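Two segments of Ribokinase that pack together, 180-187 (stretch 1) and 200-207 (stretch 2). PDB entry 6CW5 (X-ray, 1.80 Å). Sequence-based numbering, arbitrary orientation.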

# COMPACT_ATOMS: atom_id res chain seq x y z
N GLN A 180 11.29 -8.17 -3.38
CA GLN A 180 10.12 -7.48 -3.92
C GLN A 180 9.89 -7.83 -5.38
O GLN A 180 8.75 -8.02 -5.81
N LEU A 181 10.96 -7.89 -6.18
CA LEU A 181 10.81 -8.29 -7.58
C LEU A 181 10.24 -9.70 -7.69
O LEU A 181 9.33 -9.95 -8.49
N ARG A 182 10.74 -10.62 -6.87
CA ARG A 182 10.25 -12.00 -6.96
C ARG A 182 8.81 -12.15 -6.53
O ARG A 182 8.14 -13.11 -6.95
N GLU A 183 8.28 -11.22 -5.74
CA GLU A 183 6.91 -11.33 -5.24
C GLU A 183 5.95 -10.41 -5.98
O GLU A 183 4.76 -10.40 -5.67
N PHE A 184 6.47 -9.61 -6.91
CA PHE A 184 5.67 -8.63 -7.63
C PHE A 184 4.62 -9.32 -8.50
O PHE A 184 4.88 -10.39 -9.08
N PRO A 185 3.39 -8.77 -8.58
CA PRO A 185 2.31 -9.43 -9.33
C PRO A 185 2.43 -9.17 -10.83
O PRO A 185 1.64 -8.46 -11.44
N TRP A 186 3.48 -9.74 -11.43
CA TRP A 186 3.73 -9.56 -12.86
C TRP A 186 2.54 -9.94 -13.72
O TRP A 186 2.39 -9.40 -14.82
N LYS A 187 1.72 -10.88 -13.27
CA LYS A 187 0.61 -11.30 -14.12
C LYS A 187 -0.34 -10.16 -14.44
O LYS A 187 -1.07 -10.25 -15.43
N GLY A 200 19.01 -6.49 -16.23
CA GLY A 200 19.91 -7.37 -15.48
C GLY A 200 19.52 -7.51 -14.02
O GLY A 200 19.67 -8.58 -13.42
N ASP A 201 19.03 -6.42 -13.41
CA ASP A 201 18.60 -6.51 -12.01
C ASP A 201 17.49 -7.54 -11.85
O ASP A 201 17.49 -8.32 -10.90
N LEU A 202 16.51 -7.53 -12.76
CA LEU A 202 15.45 -8.53 -12.67
C LEU A 202 16.01 -9.93 -12.88
O LEU A 202 15.69 -10.86 -12.13
N LEU A 203 16.80 -10.11 -13.94
CA LEU A 203 17.33 -11.44 -14.21
C LEU A 203 18.12 -11.96 -13.01
O LEU A 203 18.00 -13.13 -12.64
N LEU A 204 18.94 -11.08 -12.40
CA LEU A 204 19.73 -11.50 -11.24
C LEU A 204 18.83 -11.86 -10.07
O LEU A 204 19.09 -12.84 -9.36
N ALA A 205 17.77 -11.08 -9.84
CA ALA A 205 16.87 -11.40 -8.73
C ALA A 205 16.13 -12.70 -9.00
O ALA A 205 15.68 -13.36 -8.04
N PHE A 206 15.97 -13.08 -10.26
CA PHE A 206 15.20 -14.26 -10.63
C PHE A 206 16.10 -15.48 -10.83
O PHE A 206 15.67 -16.47 -11.43
N GLY A 207 17.32 -15.42 -10.33
CA GLY A 207 18.19 -16.58 -10.29
C GLY A 207 19.02 -16.81 -11.53
O GLY A 207 19.76 -17.81 -11.59

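What does L181 meet when it points toward the second stretch? In its m, t rotamer it spreads over one side of the opposing helix: CD1 lies 3.8 Å from CB of A205, whose small methyl also points in, and CD2 lies 3.9 Å from CD1 of L202. Behind the branches, CB of L181 sits 3.8 Å from CE1 of F206. Q180, one residue earlier, stays out of reach.

How does R182 join the contact when its CA-to-CB bond points sideways? Its m, t, m chain brings the guanidinium to the end of the second helix, where NH1 donates a hydrogen bond to O of A205 at 2.9 Å. That carbonyl lies near the guanidinium plane, as a good N-H approach requires. Nearer the backbone, CG of R182 packs 3.9 Å from CD1 of F206.

What does W186 add after E183, F184 and P185 make no contact? Pointing toward the second stretch with chi1 in m, it places CH2 3.9 Å from CD2 of L202 and NE1 3.7 Å from CZ of F206. The indole and phenyl rings meet obliquely, while NE1 of W186 donates a hydrogen bond to O of L181 at 2.9 Å, tying the ring to its own stretch.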

# COMPACT_ATOMS: atom_id res chain seq x y z
CB GLN A 180 10.30 -5.97 -3.77
CG GLN A 180 10.16 -5.52 -2.32
CD GLN A 180 10.61 -4.09 -2.11
OE1 GLN A 180 11.22 -3.46 -3.00
NE2 GLN A 180 10.30 -3.56 -0.93
CB LEU A 181 12.17 -8.20 -8.31
CG LEU A 181 12.73 -6.78 -8.42
CD1 LEU A 181 14.20 -6.90 -8.89
CD2 LEU A 181 11.90 -5.97 -9.42
CB ARG A 182 11.12 -12.93 -6.10
CG ARG A 182 12.52 -13.10 -6.64
CD ARG A 182 13.30 -14.13 -5.81
NE ARG A 182 13.70 -13.65 -4.49
CZ ARG A 182 14.88 -13.11 -4.22
NH1 ARG A 182 15.79 -12.95 -5.19
NH2 ARG A 182 15.17 -12.72 -2.99
CB GLU A 183 6.89 -11.00 -3.74
CG GLU A 183 7.57 -12.11 -2.92
CD GLU A 183 8.13 -11.64 -1.60
OE1 GLU A 183 7.55 -10.69 -1.02
OE2 GLU A 183 9.16 -12.20 -1.16
CB PHE A 184 6.62 -7.77 -8.45
CG PHE A 184 6.03 -6.49 -8.96
CD1 PHE A 184 6.09 -5.32 -8.20
CD2 PHE A 184 5.48 -6.44 -10.23
CE1 PHE A 184 5.57 -4.13 -8.68
CE2 PHE A 184 4.97 -5.23 -10.74
CZ PHE A 184 5.01 -4.09 -9.96
CB PRO A 185 1.05 -8.79 -8.72
CG PRO A 185 1.51 -7.38 -8.41
CD PRO A 185 2.93 -7.55 -7.87
CB TRP A 186 4.94 -10.39 -13.28
CG TRP A 186 6.17 -9.95 -12.51
CD1 TRP A 186 6.80 -10.65 -11.53
CD2 TRP A 186 6.87 -8.71 -12.65
NE1 TRP A 186 7.87 -9.92 -11.05
CE2 TRP A 186 7.93 -8.73 -11.72
CE3 TRP A 186 6.71 -7.58 -13.47
CZ2 TRP A 186 8.84 -7.66 -11.58
CZ3 TRP A 186 7.62 -6.52 -13.34
CH2 TRP A 186 8.67 -6.57 -12.39
CB LYS A 187 -0.17 -12.45 -13.49
CG LYS A 187 -0.82 -12.12 -12.16
CD LYS A 187 -1.53 -13.31 -11.57
CE LYS A 187 -2.05 -12.98 -10.18
NZ LYS A 187 -2.76 -14.15 -9.60
CB ASP A 201 18.10 -5.16 -11.48
CG ASP A 201 19.20 -4.15 -11.28
OD1 ASP A 201 20.35 -4.55 -10.99
OD2 ASP A 201 18.90 -2.94 -11.39
CB LEU A 202 14.35 -8.25 -13.69
CG LEU A 202 13.18 -7.42 -13.15
CD1 LEU A 202 13.62 -5.97 -12.89
CD2 LEU A 202 12.05 -7.49 -14.19
CB LEU A 203 18.20 -11.41 -15.47
CG LEU A 203 17.35 -11.38 -16.75
CD1 LEU A 203 18.22 -10.97 -17.91
CD2 LEU A 203 16.70 -12.75 -17.04
CB LEU A 204 20.69 -10.38 -10.81
CG LEU A 204 21.98 -10.19 -11.59
CD1 LEU A 204 22.72 -8.94 -11.10
CD2 LEU A 204 22.85 -11.42 -11.45
CB ALA A 205 15.88 -10.24 -8.51
CB PHE A 206 14.39 -13.98 -11.91
CG PHE A 206 13.33 -12.91 -11.72
CD1 PHE A 206 13.01 -12.47 -10.44
CD2 PHE A 206 12.63 -12.40 -12.82
CE1 PHE A 206 12.04 -11.49 -10.24
CE2 PHE A 206 11.65 -11.43 -12.64
CZ PHE A 206 11.36 -10.98 -11.35